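Lumazine protein (Photobacterium kishitanii, PDB 3A3G) binds the chromophore 6,7-dimethyl-8-ribityllumazine and probably acts as the antenna that shifts bacterial luciferase emission to shorter wavelength. Local coordinates at residues A[45-50]-A[70-75]; A[100-105]-A[177-182]; A[21-26]-A[58-63]. One frame throughout, in Å; residues are numbered along the deposited sequence.

Interaction 1: residues A[45-50]-A[70-75]; sequences NGCSLT and TTFREL. With DLZ (1-deoxy-1-(6,7-dimethyl-2,4-dioxo-3,4-dihydropteridin-8(2H)-yl)-D-ribitol), chain C.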
loop_
_atom_site.group_PDB
_atom_site.type_symbol
_atom_site.label_atom_id
_atom_site.label_comp_id
_atom_site.label_asym_id
_atom_site.label_seq_id
_atom_site.Cartn_x
_atom_site.Cartn_y
_atom_site.Cartn_z
ATOM N N ASN A 45 3.259 0.469 0.770
ATOM C CA ASN A 45 2.065 -0.203 0.168
ATOM C C ASN A 45 1.141 -0.800 1.212
ATOM O O ASN A 45 0.602 -1.902 1.029
ATOM C CB ASN A 45 2.449 -1.279 -0.847
ATOM C CG ASN A 45 2.902 -0.698 -2.202
ATOM O OD1 ASN A 45 2.602 0.447 -2.542
ATOM N ND2 ASN A 45 3.636 -1.506 -2.970
ATOM N N GLY A 46 0.934 -0.076 2.310
ATOM C CA GLY A 46 0.008 -0.505 3.384
ATOM C C GLY A 46 0.587 -1.526 4.333
ATOM O O GLY A 46 -0.073 -1.942 5.281
ATOM N N CYS A 47 1.819 -1.970 4.073
ATOM C CA CYS A 47 2.384 -3.059 4.878
ATOM C C CYS A 47 3.367 -2.492 5.883
ATOM O O CYS A 47 4.304 -1.764 5.519
ATOM C CB CYS A 47 3.087 -4.117 3.980
ATOM S SG CYS A 47 3.780 -5.536 4.884
ATOM N N SER A 48 3.161 -2.833 7.144
ATOM C CA SER A 48 4.117 -2.459 8.198
ATOM C C SER A 48 5.482 -3.160 8.060
ATOM O O SER A 48 5.559 -4.410 8.068
ATOM C CB SER A 48 3.499 -2.749 9.567
ATOM O OG SER A 48 4.385 -2.339 10.561
ATOM N N LEU A 49 6.548 -2.353 7.925
ATOM C CA LEU A 49 7.906 -2.839 7.705
ATOM C C LEU A 49 8.861 -1.969 8.512
ATOM O O LEU A 49 8.517 -0.822 8.837
ATOM C CB LEU A 49 8.285 -2.783 6.209
ATOM C CG LEU A 49 7.428 -3.550 5.175
ATOM C CD1 LEU A 49 7.958 -3.206 3.737
ATOM C CD2 LEU A 49 7.441 -5.072 5.440
ATOM N N THR A 50 10.029 -2.524 8.845
ATOM C CA THR A 50 11.058 -1.812 9.639
ATOM C C THR A 50 12.214 -1.388 8.749
ATOM O O THR A 50 12.793 -2.234 8.075
ATOM C CB THR A 50 11.548 -2.772 10.756
ATOM O OG1 THR A 50 10.403 -3.287 11.449
ATOM C CG2 THR A 50 12.474 -2.058 11.814
ATOM N N THR A 70 1.852 -10.570 0.681
ATOM C CA THR A 70 1.975 -9.220 0.115
ATOM C C THR A 70 2.510 -9.302 -1.320
ATOM O O THR A 70 2.940 -10.367 -1.773
ATOM C CB THR A 70 2.900 -8.310 0.933
ATOM O OG1 THR A 70 4.221 -8.855 0.971
ATOM C CG2 THR A 70 2.368 -8.086 2.364
ATOM N N THR A 71 2.509 -8.184 -2.032
ATOM C CA THR A 71 2.969 -8.173 -3.431
ATOM C C THR A 71 4.483 -7.998 -3.590
ATOM O O THR A 71 4.975 -8.102 -4.689
ATOM C CB THR A 71 2.301 -7.027 -4.200
ATOM O OG1 THR A 71 2.582 -5.802 -3.512
ATOM C CG2 THR A 71 0.786 -7.244 -4.286
ATOM N N PHE A 72 5.220 -7.750 -2.500
ATOM C CA PHE A 72 6.627 -7.382 -2.606
ATOM C C PHE A 72 7.464 -8.371 -3.426
ATOM O O PHE A 72 8.281 -7.917 -4.233
ATOM C CB PHE A 72 7.311 -7.148 -1.248
ATOM C CG PHE A 72 6.797 -5.946 -0.509
ATOM C CD1 PHE A 72 7.309 -4.674 -0.766
ATOM C CD2 PHE A 72 5.828 -6.102 0.469
ATOM C CE1 PHE A 72 6.811 -3.540 -0.026
ATOM C CE2 PHE A 72 5.304 -4.988 1.208
ATOM C CZ PHE A 72 5.806 -3.698 0.948
ATOM N N ARG A 73 7.243 -9.674 -3.237
ATOM C CA ARG A 73 8.016 -10.725 -3.913
ATOM C C ARG A 73 8.025 -10.568 -5.437
ATOM O O ARG A 73 8.980 -10.944 -6.096
ATOM C CB ARG A 73 7.462 -12.104 -3.487
ATOM C CG ARG A 73 8.275 -13.316 -3.882
ATOM C CD ARG A 73 7.750 -14.598 -3.166
ATOM N NE ARG A 73 6.286 -14.640 -3.100
ATOM C CZ ARG A 73 5.595 -15.342 -2.194
ATOM N NH1 ARG A 73 6.239 -16.059 -1.276
ATOM N NH2 ARG A 73 4.265 -15.333 -2.208
ATOM N N GLU A 74 6.961 -9.987 -5.981
ATOM C CA GLU A 74 6.809 -9.779 -7.427
ATOM C C GLU A 74 7.014 -8.341 -7.938
ATOM O O GLU A 74 6.898 -8.078 -9.123
ATOM C CB GLU A 74 5.446 -10.312 -7.886
ATOM C CG GLU A 74 5.236 -11.765 -7.451
ATOM C CD GLU A 74 4.186 -12.546 -8.275
ATOM O OE1 GLU A 74 3.842 -13.691 -7.867
ATOM O OE2 GLU A 74 3.713 -12.032 -9.320
ATOM N N LEU A 75 7.395 -7.425 -7.061
ATOM C CA LEU A 75 7.708 -6.064 -7.487
ATOM C C LEU A 75 9.030 -5.959 -8.225
ATOM O O LEU A 75 9.898 -6.822 -8.131
ATOM C CB LEU A 75 7.659 -5.105 -6.304
ATOM C CG LEU A 75 6.292 -4.940 -5.640
ATOM C CD1 LEU A 75 6.424 -3.846 -4.541
ATOM C CD2 LEU A 75 5.143 -4.631 -6.627
HETATM C C7 DLZ C . 4.890 -5.918 11.762
HETATM C C7A DLZ C . 6.019 -5.938 10.943
HETATM C C5A DLZ C . 7.060 -5.045 11.213
HETATM C C6 DLZ C . 6.929 -4.111 12.259
HETATM N N5 DLZ C . 8.230 -5.104 10.426
HETATM C C4A DLZ C . 8.358 -6.015 9.338
HETATM C C4 DLZ C . 9.469 -6.070 8.468
HETATM O O4 DLZ C . 10.453 -5.331 8.542
HETATM N N3 DLZ C . 9.523 -7.028 7.470
HETATM C C2 DLZ C . 8.487 -7.905 7.290
HETATM O O2 DLZ C . 8.519 -8.751 6.404
HETATM N N1 DLZ C . 7.394 -7.836 8.104
HETATM C C8 DLZ C . 7.309 -6.898 9.107
HETATM N N8 DLZ C . 6.177 -6.901 9.894
HETATM C "C1'" DLZ C . 5.127 -7.904 9.570
HETATM C "C2'" DLZ C . 4.265 -7.517 8.348
HETATM O "O2'" DLZ C . 3.622 -6.235 8.538
HETATM C "C3'" DLZ C . 3.166 -8.570 8.210
HETATM O "O3'" DLZ C . 3.856 -9.794 8.072
HETATM C "C4'" DLZ C . 2.288 -8.388 6.983
HETATM O "O4'" DLZ C . 1.456 -7.213 7.061
HETATM C "C5'" DLZ C . 1.368 -9.605 6.819
HETATM O "O5'" DLZ C . 0.846 -9.514 5.492
HETATM O O HOH W 1 3.823 -4.390 -1.732
#
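Phe72 is the residue most covered in the contact, and its ring meets Cys47 and Leu49. Cys47 comes in at the ring edge, near its plane, with CB 3.7 Å from Phe72 CE2. The Leu49 and Phe72 side chains approach from opposite directions, and Leu49 CD1 meets the ring obliquely, 3.6 Å from Phe72 CZ. With chi1 at -178°, Cys47 SG points past the ring instead of over it: the sulfur is 5.3 Å from the ring centroid of Phe72 and 73° off the normal, an oblique sulfur-aromatic contact, and SG also packs on the methyl CG2 of Thr70. No direct hydrogen bond crosses between the segments. A water does the joining, accepting from Asn45 ND2 at 3.1 Å and pairing with Thr71 OG1; it sits 3.2 Å above the plane of the Phe72 ring, over its centre.

Strand 47-55 belongs to the closed six-stranded antiparallel barrel of the N-terminal lumazine-binding repeat, whereas residues 70-75 lie in the loop between strands 58-63 and 80-84. Phe72 also touches Val44 and Ile63, so this loop packs its ring against three barrel strands.

The same strand also serves the chromophore. Leu49 divides its branches: CD1 goes to Phe72, while CD2 lies over the pyrimidine face of the lumazine, 3.5 Å from DLZ N3. Backbone atoms hold the ligand directly, DLZ O2' donating to Ser48 O at 2.7 Å and Thr50 N reaching DLZ O4 at 2.9 Å with an N-H...O angle of 162°.

Further out, more of the fold fixes the polar ends. Asn45 OD1 accepts from Asn82 N and Asn168 ND2, which sets the amide's rotation and directs ND2 to the water. Thr70 OG1 bonds to Ala66 O, earlier in the same loop.

Interaction 2: residues A[100-105]-A[177-182]; sequences GNIKGV and DVNVET. With DLZ (1-deoxy-1-(6,7-dimethyl-2,4-dioxo-3,4-dihydropteridin-8(2H)-yl)-D-ribitol), chain C.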
loop_
_atom_site.group_PDB
_atom_site.type_symbol
_atom_site.label_atom_id
_atom_site.label_comp_id
_atom_site.label_asym_id
_atom_site.label_seq_id
_atom_site.Cartn_x
_atom_site.Cartn_y
_atom_site.Cartn_z
ATOM N N GLY A 100 -1.511 -1.893 9.239
ATOM C CA GLY A 100 -0.364 -2.359 8.436
ATOM C C GLY A 100 -0.252 -3.881 8.434
ATOM O O GLY A 100 0.720 -4.451 7.933
ATOM N N ASN A 101 -1.258 -4.547 8.990
ATOM C CA ASN A 101 -1.330 -5.993 8.860
ATOM C C ASN A 101 -2.070 -6.376 7.580
ATOM O O ASN A 101 -3.290 -6.341 7.546
ATOM C CB ASN A 101 -2.031 -6.663 10.044
ATOM C CG ASN A 101 -1.799 -8.215 10.026
ATOM O OD1 ASN A 101 -0.658 -8.662 10.077
ATOM N ND2 ASN A 101 -2.847 -8.989 9.898
ATOM N N ILE A 102 -1.329 -6.746 6.547
ATOM C CA ILE A 102 -1.928 -7.054 5.232
ATOM C C ILE A 102 -2.511 -8.471 5.288
ATOM O O ILE A 102 -1.818 -9.424 5.660
ATOM C CB ILE A 102 -0.931 -6.950 4.084
ATOM C CG1 ILE A 102 -0.393 -5.506 3.898
ATOM C CG2 ILE A 102 -1.582 -7.432 2.718
ATOM C CD1 ILE A 102 -1.536 -4.468 3.609
ATOM N N LYS A 103 -3.795 -8.575 4.973
ATOM C CA LYS A 103 -4.544 -9.820 5.119
ATOM C C LYS A 103 -4.194 -10.710 3.966
ATOM O O LYS A 103 -4.132 -11.938 4.118
ATOM C CB LYS A 103 -6.041 -9.554 5.128
ATOM C CG LYS A 103 -6.444 -8.530 6.152
ATOM C CD LYS A 103 -5.986 -8.895 7.603
ATOM C CE LYS A 103 -6.502 -7.850 8.577
ATOM N NZ LYS A 103 -5.622 -7.586 9.746
ATOM N N GLY A 104 -3.923 -10.095 2.818
ATOM C CA GLY A 104 -3.474 -10.876 1.675
ATOM C C GLY A 104 -3.493 -10.110 0.396
ATOM O O GLY A 104 -3.813 -8.928 0.384
ATOM N N VAL A 105 -3.105 -10.792 -0.682
ATOM C CA VAL A 105 -3.055 -10.200 -2.031
ATOM C C VAL A 105 -4.395 -10.416 -2.781
ATOM O O VAL A 105 -4.972 -11.486 -2.718
ATOM C CB VAL A 105 -1.843 -10.776 -2.880
ATOM C CG1 VAL A 105 -1.914 -10.348 -4.295
ATOM C CG2 VAL A 105 -0.553 -10.326 -2.309
ATOM N N ASP A 177 -1.807 -6.906 -9.030
ATOM C CA ASP A 177 -1.983 -7.377 -7.654
ATOM C C ASP A 177 -1.824 -6.210 -6.672
ATOM O O ASP A 177 -1.049 -5.261 -6.949
ATOM C CB ASP A 177 -0.963 -8.445 -7.319
ATOM C CG ASP A 177 -1.217 -9.774 -8.044
ATOM O OD1 ASP A 177 -2.286 -9.982 -8.632
ATOM O OD2 ASP A 177 -0.321 -10.624 -7.981
ATOM N N VAL A 178 -2.568 -6.281 -5.558
ATOM C CA VAL A 178 -2.584 -5.216 -4.525
ATOM C C VAL A 178 -2.560 -5.843 -3.112
ATOM O O VAL A 178 -2.949 -7.003 -2.932
ATOM C CB VAL A 178 -3.805 -4.262 -4.661
ATOM C CG1 VAL A 178 -3.749 -3.407 -5.992
ATOM C CG2 VAL A 178 -5.176 -5.044 -4.539
ATOM N N ASN A 179 -2.119 -5.071 -2.113
ATOM C CA ASN A 179 -2.100 -5.532 -0.728
ATOM C C ASN A 179 -3.422 -5.143 -0.128
ATOM O O ASN A 179 -3.775 -3.976 -0.164
ATOM C CB ASN A 179 -0.981 -4.801 0.076
ATOM C CG ASN A 179 0.387 -5.282 -0.269
ATOM O OD1 ASN A 179 0.548 -6.420 -0.747
ATOM N ND2 ASN A 179 1.399 -4.418 -0.072
ATOM N N VAL A 180 -4.175 -6.087 0.410
ATOM C CA VAL A 180 -5.463 -5.726 1.027
ATOM C C VAL A 180 -5.386 -5.746 2.560
ATOM O O VAL A 180 -4.951 -6.740 3.165
ATOM C CB VAL A 180 -6.627 -6.688 0.565
ATOM C CG1 VAL A 180 -7.973 -6.308 1.209
ATOM C CG2 VAL A 180 -6.706 -6.727 -0.971
ATOM N N GLU A 181 -5.790 -4.648 3.194
ATOM C CA GLU A 181 -6.071 -4.713 4.627
ATOM C C GLU A 181 -7.589 -4.572 4.862
ATOM O O GLU A 181 -8.231 -3.591 4.421
ATOM C CB GLU A 181 -5.256 -3.701 5.460
ATOM C CG GLU A 181 -5.581 -3.832 7.000
ATOM C CD GLU A 181 -4.742 -2.995 7.916
ATOM O OE1 GLU A 181 -3.766 -2.330 7.466
ATOM O OE2 GLU A 181 -5.042 -3.023 9.128
ATOM N N THR A 182 -8.160 -5.586 5.499
ATOM C CA THR A 182 -9.572 -5.528 5.897
ATOM C C THR A 182 -9.640 -5.029 7.340
ATOM O O THR A 182 -8.713 -5.231 8.144
ATOM C CB THR A 182 -10.325 -6.879 5.744
ATOM O OG1 THR A 182 -9.596 -7.908 6.412
ATOM C CG2 THR A 182 -10.478 -7.289 4.255
HETATM C C7 DLZ C . 4.890 -5.918 11.762
HETATM C C7A DLZ C . 6.019 -5.938 10.943
HETATM C C5A DLZ C . 7.060 -5.045 11.213
HETATM C C6 DLZ C . 6.929 -4.111 12.259
HETATM N N5 DLZ C . 8.230 -5.104 10.426
HETATM C C4A DLZ C . 8.358 -6.015 9.338
HETATM C C4 DLZ C . 9.469 -6.070 8.468
HETATM O O4 DLZ C . 10.453 -5.331 8.542
HETATM N N3 DLZ C . 9.523 -7.028 7.470
HETATM C C2 DLZ C . 8.487 -7.905 7.290
HETATM O O2 DLZ C . 8.519 -8.751 6.404
HETATM N N1 DLZ C . 7.394 -7.836 8.104
HETATM C C8 DLZ C . 7.309 -6.898 9.107
HETATM N N8 DLZ C . 6.177 -6.901 9.894
HETATM C "C1'" DLZ C . 5.127 -7.904 9.570
HETATM C "C2'" DLZ C . 4.265 -7.517 8.348
HETATM O "O2'" DLZ C . 3.622 -6.235 8.538
HETATM C "C3'" DLZ C . 3.166 -8.570 8.210
HETATM O "O3'" DLZ C . 3.856 -9.794 8.072
HETATM C "C4'" DLZ C . 2.288 -8.388 6.983
HETATM O "O4'" DLZ C . 1.456 -7.213 7.061
HETATM C "C5'" DLZ C . 1.368 -9.605 6.819
HETATM O "O5'" DLZ C . 0.846 -9.514 5.492
HETATM O O HOH W 2 -6.759 -4.792 10.106
#
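Antiparallel strand pairing that begins with a bulge joins Gly104 and Val105 to Val180 and Asn179, where strand 104-114 begins beside strand 177-182 in the sheet of the C-terminal lumazine-binding repeat. Val180 N donates to Gly104 O at 2.9 Å and Lys103 N donates to Val180 O at 2.8 Å. Two consecutive residues, Lys103 and Gly104, therefore face the single Val180, which defines a classic beta bulge. Val105 and Asn179 follow as a non-hydrogen-bonded pair, Val105 CG1 resting 3.7 Å from Asp177 CB.

Ahead of the bulge, residues 100-102 form the loop leading into the strand and are held by side chains. Glu181 is extended, CG opposite its backbone N (chi1 -179°), which carries the carboxylate to the loop; Glu181 OE1 accepts from Gly100 N at 2.9 Å on its syn side, 25° out of the carboxylate plane. The second oxygen, OE2, bonds to Thr99 OG1 and accepts from a water that also accepts a hydrogen bond from Lys103 NZ and donates one to Thr182 O. Ile102 crosses Asn179 at about a right angle, its CD1 3.6 Å from Asn179 CB.

Held in this way, the loop presents its backbone to the ribityl chain of the ligand held mainly by the N-terminal repeat. Ile102 N donates to DLZ O4' at 2.9 Å, nearly straight at 170°, and DLZ O5' donates to Ile102 O at 2.7 Å.

Interaction 3: residues A[21-26]-A[58-63]; sequences TQRHGI and VVYFDI. With DLZ (1-deoxy-1-(6,7-dimethyl-2,4-dioxo-3,4-dihydropteridin-8(2H)-yl)-D-ribitol), chain C.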
loop_
_atom_site.group_PDB
_atom_site.type_symbol
_atom_site.label_atom_id
_atom_site.label_comp_id
_atom_site.label_asym_id
_atom_site.label_seq_id
_atom_site.Cartn_x
_atom_site.Cartn_y
_atom_site.Cartn_z
ATOM N N THR A 21 13.185 -14.387 1.657
ATOM C CA THR A 21 13.412 -13.008 2.128
ATOM C C THR A 21 13.840 -12.176 0.903
ATOM O O THR A 21 14.405 -12.725 -0.048
ATOM C CB THR A 21 14.428 -12.939 3.307
ATOM O OG1 THR A 21 14.634 -11.587 3.696
ATOM C CG2 THR A 21 15.762 -13.466 2.928
ATOM N N GLN A 22 13.517 -10.880 0.894
ATOM C CA GLN A 22 14.054 -9.952 -0.086
ATOM C C GLN A 22 14.391 -8.645 0.592
ATOM O O GLN A 22 13.703 -8.230 1.519
ATOM C CB GLN A 22 13.059 -9.706 -1.209
ATOM C CG GLN A 22 12.704 -10.918 -2.076
ATOM C CD GLN A 22 11.812 -10.544 -3.244
ATOM O OE1 GLN A 22 11.351 -9.384 -3.375
ATOM N NE2 GLN A 22 11.545 -11.514 -4.096
ATOM N N ARG A 23 15.458 -7.983 0.180
ATOM C CA ARG A 23 15.710 -6.643 0.715
ATOM C C ARG A 23 15.369 -5.631 -0.355
ATOM O O ARG A 23 15.925 -5.681 -1.440
ATOM C CB ARG A 23 17.175 -6.476 1.139
ATOM C CG ARG A 23 17.477 -5.105 1.727
ATOM C CD ARG A 23 18.809 -5.008 2.436
ATOM N NE ARG A 23 18.781 -5.786 3.673
ATOM C CZ ARG A 23 19.804 -5.883 4.529
ATOM N NH1 ARG A 23 20.956 -5.261 4.274
ATOM N NH2 ARG A 23 19.679 -6.610 5.630
ATOM N N HIS A 24 14.498 -4.680 -0.051
ATOM C CA HIS A 24 14.199 -3.639 -1.031
ATOM C C HIS A 24 14.817 -2.301 -0.583
ATOM O O HIS A 24 14.663 -1.887 0.565
ATOM C CB HIS A 24 12.668 -3.502 -1.240
ATOM C CG HIS A 24 12.012 -4.697 -1.889
ATOM N ND1 HIS A 24 10.842 -4.604 -2.616
ATOM C CD2 HIS A 24 12.330 -6.024 -1.860
ATOM C CE1 HIS A 24 10.494 -5.813 -3.040
ATOM N NE2 HIS A 24 11.372 -6.692 -2.580
ATOM N N GLY A 25 15.514 -1.636 -1.506
ATOM C CA GLY A 25 16.013 -0.304 -1.290
ATOM C C GLY A 25 15.106 0.599 -2.112
ATOM O O GLY A 25 14.913 0.418 -3.331
ATOM N N ILE A 26 14.526 1.559 -1.428
ATOM C CA ILE A 26 13.494 2.371 -2.028
ATOM C C ILE A 26 13.948 3.819 -1.960
ATOM O O ILE A 26 14.236 4.315 -0.887
ATOM C CB ILE A 26 12.117 2.149 -1.285
ATOM C CG1 ILE A 26 11.713 0.654 -1.337
ATOM C CG2 ILE A 26 11.023 2.991 -1.965
ATOM C CD1 ILE A 26 10.502 0.247 -0.458
ATOM N N VAL A 58 18.114 6.381 -0.186
ATOM C CA VAL A 58 17.649 5.004 -0.373
ATOM C C VAL A 58 17.395 4.372 1.015
ATOM O O VAL A 58 18.310 4.212 1.806
ATOM C CB VAL A 58 18.627 4.139 -1.196
ATOM C CG1 VAL A 58 17.971 2.783 -1.531
ATOM C CG2 VAL A 58 19.002 4.867 -2.484
ATOM N N VAL A 59 16.138 4.000 1.272
ATOM C CA VAL A 59 15.722 3.431 2.538
ATOM C C VAL A 59 15.451 1.967 2.269
ATOM O O VAL A 59 14.695 1.634 1.360
ATOM C CB VAL A 59 14.455 4.154 3.043
ATOM C CG1 VAL A 59 13.925 3.522 4.345
ATOM C CG2 VAL A 59 14.740 5.690 3.240
ATOM N N TYR A 60 16.047 1.113 3.079
ATOM C CA TYR A 60 16.000 -0.325 2.871
ATOM C C TYR A 60 15.113 -1.039 3.858
ATOM O O TYR A 60 15.124 -0.710 5.032
ATOM C CB TYR A 60 17.388 -0.912 3.040
ATOM C CG TYR A 60 18.362 -0.520 1.958
ATOM C CD1 TYR A 60 18.588 -1.368 0.863
ATOM C CD2 TYR A 60 19.047 0.681 2.022
ATOM C CE1 TYR A 60 19.485 -1.009 -0.143
ATOM C CE2 TYR A 60 19.978 1.035 1.024
ATOM C CZ TYR A 60 20.169 0.165 -0.048
ATOM O OH TYR A 60 21.066 0.495 -1.048
ATOM N N PHE A 61 14.395 -2.058 3.368
ATOM C CA PHE A 61 13.560 -2.897 4.222
ATOM C C PHE A 61 13.818 -4.338 3.886
ATOM O O PHE A 61 14.008 -4.670 2.727
ATOM C CB PHE A 61 12.068 -2.627 3.981
ATOM C CG PHE A 61 11.647 -1.221 4.244
ATOM C CD1 PHE A 61 11.074 -0.886 5.445
ATOM C CD2 PHE A 61 11.764 -0.242 3.264
ATOM C CE1 PHE A 61 10.643 0.426 5.714
ATOM C CE2 PHE A 61 11.347 1.083 3.517
ATOM C CZ PHE A 61 10.776 1.406 4.723
ATOM N N ASP A 62 13.769 -5.210 4.902
ATOM C CA ASP A 62 13.761 -6.634 4.673
ATOM C C ASP A 62 12.353 -7.167 4.735
ATOM O O ASP A 62 11.660 -6.994 5.745
ATOM C CB ASP A 62 14.619 -7.356 5.719
ATOM C CG ASP A 62 16.069 -7.248 5.416
ATOM O OD1 ASP A 62 16.396 -7.161 4.200
ATOM O OD2 ASP A 62 16.871 -7.250 6.377
ATOM N N ILE A 63 11.931 -7.811 3.657
ATOM C CA ILE A 63 10.623 -8.437 3.586
ATOM C C ILE A 63 10.864 -9.931 3.813
ATOM O O ILE A 63 11.478 -10.632 2.988
ATOM C CB ILE A 63 9.933 -8.183 2.232
ATOM C CG1 ILE A 63 9.826 -6.648 1.979
ATOM C CG2 ILE A 63 8.532 -8.824 2.220
ATOM C CD1 ILE A 63 10.884 -6.169 1.069
HETATM C C7 DLZ C . 4.890 -5.918 11.762
HETATM C C7A DLZ C . 6.019 -5.938 10.943
HETATM C C5A DLZ C . 7.060 -5.045 11.213
HETATM C C6 DLZ C . 6.929 -4.111 12.259
HETATM N N5 DLZ C . 8.230 -5.104 10.426
HETATM C C4A DLZ C . 8.358 -6.015 9.338
HETATM C C4 DLZ C . 9.469 -6.070 8.468
HETATM O O4 DLZ C . 10.453 -5.331 8.542
HETATM N N3 DLZ C . 9.523 -7.028 7.470
HETATM C C2 DLZ C . 8.487 -7.905 7.290
HETATM O O2 DLZ C . 8.519 -8.751 6.404
HETATM N N1 DLZ C . 7.394 -7.836 8.104
HETATM C C8 DLZ C . 7.309 -6.898 9.107
HETATM N N8 DLZ C . 6.177 -6.901 9.894
HETATM C "C1'" DLZ C . 5.127 -7.904 9.570
HETATM C "C2'" DLZ C . 4.265 -7.517 8.348
HETATM O "O2'" DLZ C . 3.622 -6.235 8.538
HETATM C "C3'" DLZ C . 3.166 -8.570 8.210
HETATM O "O3'" DLZ C . 3.856 -9.794 8.072
HETATM C "C4'" DLZ C . 2.288 -8.388 6.983
HETATM O "O4'" DLZ C . 1.456 -7.213 7.061
HETATM C "C5'" DLZ C . 1.368 -9.605 6.819
HETATM O "O5'" DLZ C . 0.846 -9.514 5.492
HETATM O O HOH W 3 16.528 -9.801 3.169
#
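Val58 CG1 packs 3.6 Å from Gly25 C at the start of an antiparallel strand pair of the N-terminal beta barrel, in which strands 22-27 and 58-63 are neighbours and their short axes run 160° apart. Val59 forms a hydrogen-bonded pair with Ile26. Tyr60 lies opposite Gly25, and Gly25 CA sits over a face of its ring, 4.0 Å from the Tyr60 centroid, as a CH-pi contact. The Tyr60 hydroxyl is hydrogen-bonded to Lys14 NZ on strand 8-17.

Phe61, paired with His24, sends its ring to the barrel-core side with Ile26, whose CD1 is 4.0 Å from Phe61 CD2. Asp62 turns to the other face of the sheet and is gripped side-on by Arg23, whose chain leaves with CG anti to the backbone N and bends at chi3 to bring NE to the carboxylate. Arg23 NE donates to Asp62 OD1 at 2.8 Å with an angle of 177°, in the guanidinium plane, and Arg23 NH2 donates to Asp62 OD2, a bidentate salt bridge with the flat groups 32° apart. The backbone of Asp62 serves the chromophore, its O accepting from DLZ N3 at 2.7 Å.

Ile63 exchanges two backbone bonds with Gln22. Its CD1 covers a face of the His24 imidazole, 3.6 Å from the ring centroid, while Gln22 NE2 bonds to Asp19 OD2 and His24 NE2 donates to Gln22 OE1 at 2.8 Å in the ring plane.

How the interactions relate
From the N terminus, residues 21-26 open interaction 3, and residues 45-50 of interaction 1 come before 58-63 closes it. Residues 70-75 then close interaction 1, so these two contacts cross, both within the N-terminal repeat, whose barrel holds strands 47-55 and 58-63 as neighbours. Interaction 2 follows in series, closing a 72-residue separation within the C-terminal repeat. The repeats meet between interactions 1 and 2: the amide of Asn179 probably bonds to Asn45 O and Thr71 N, spanning both segments of interaction 1. Interactions 2 and 3 do not touch, their nearest atoms being about 9 Å apart, yet all three contact the one chromophore.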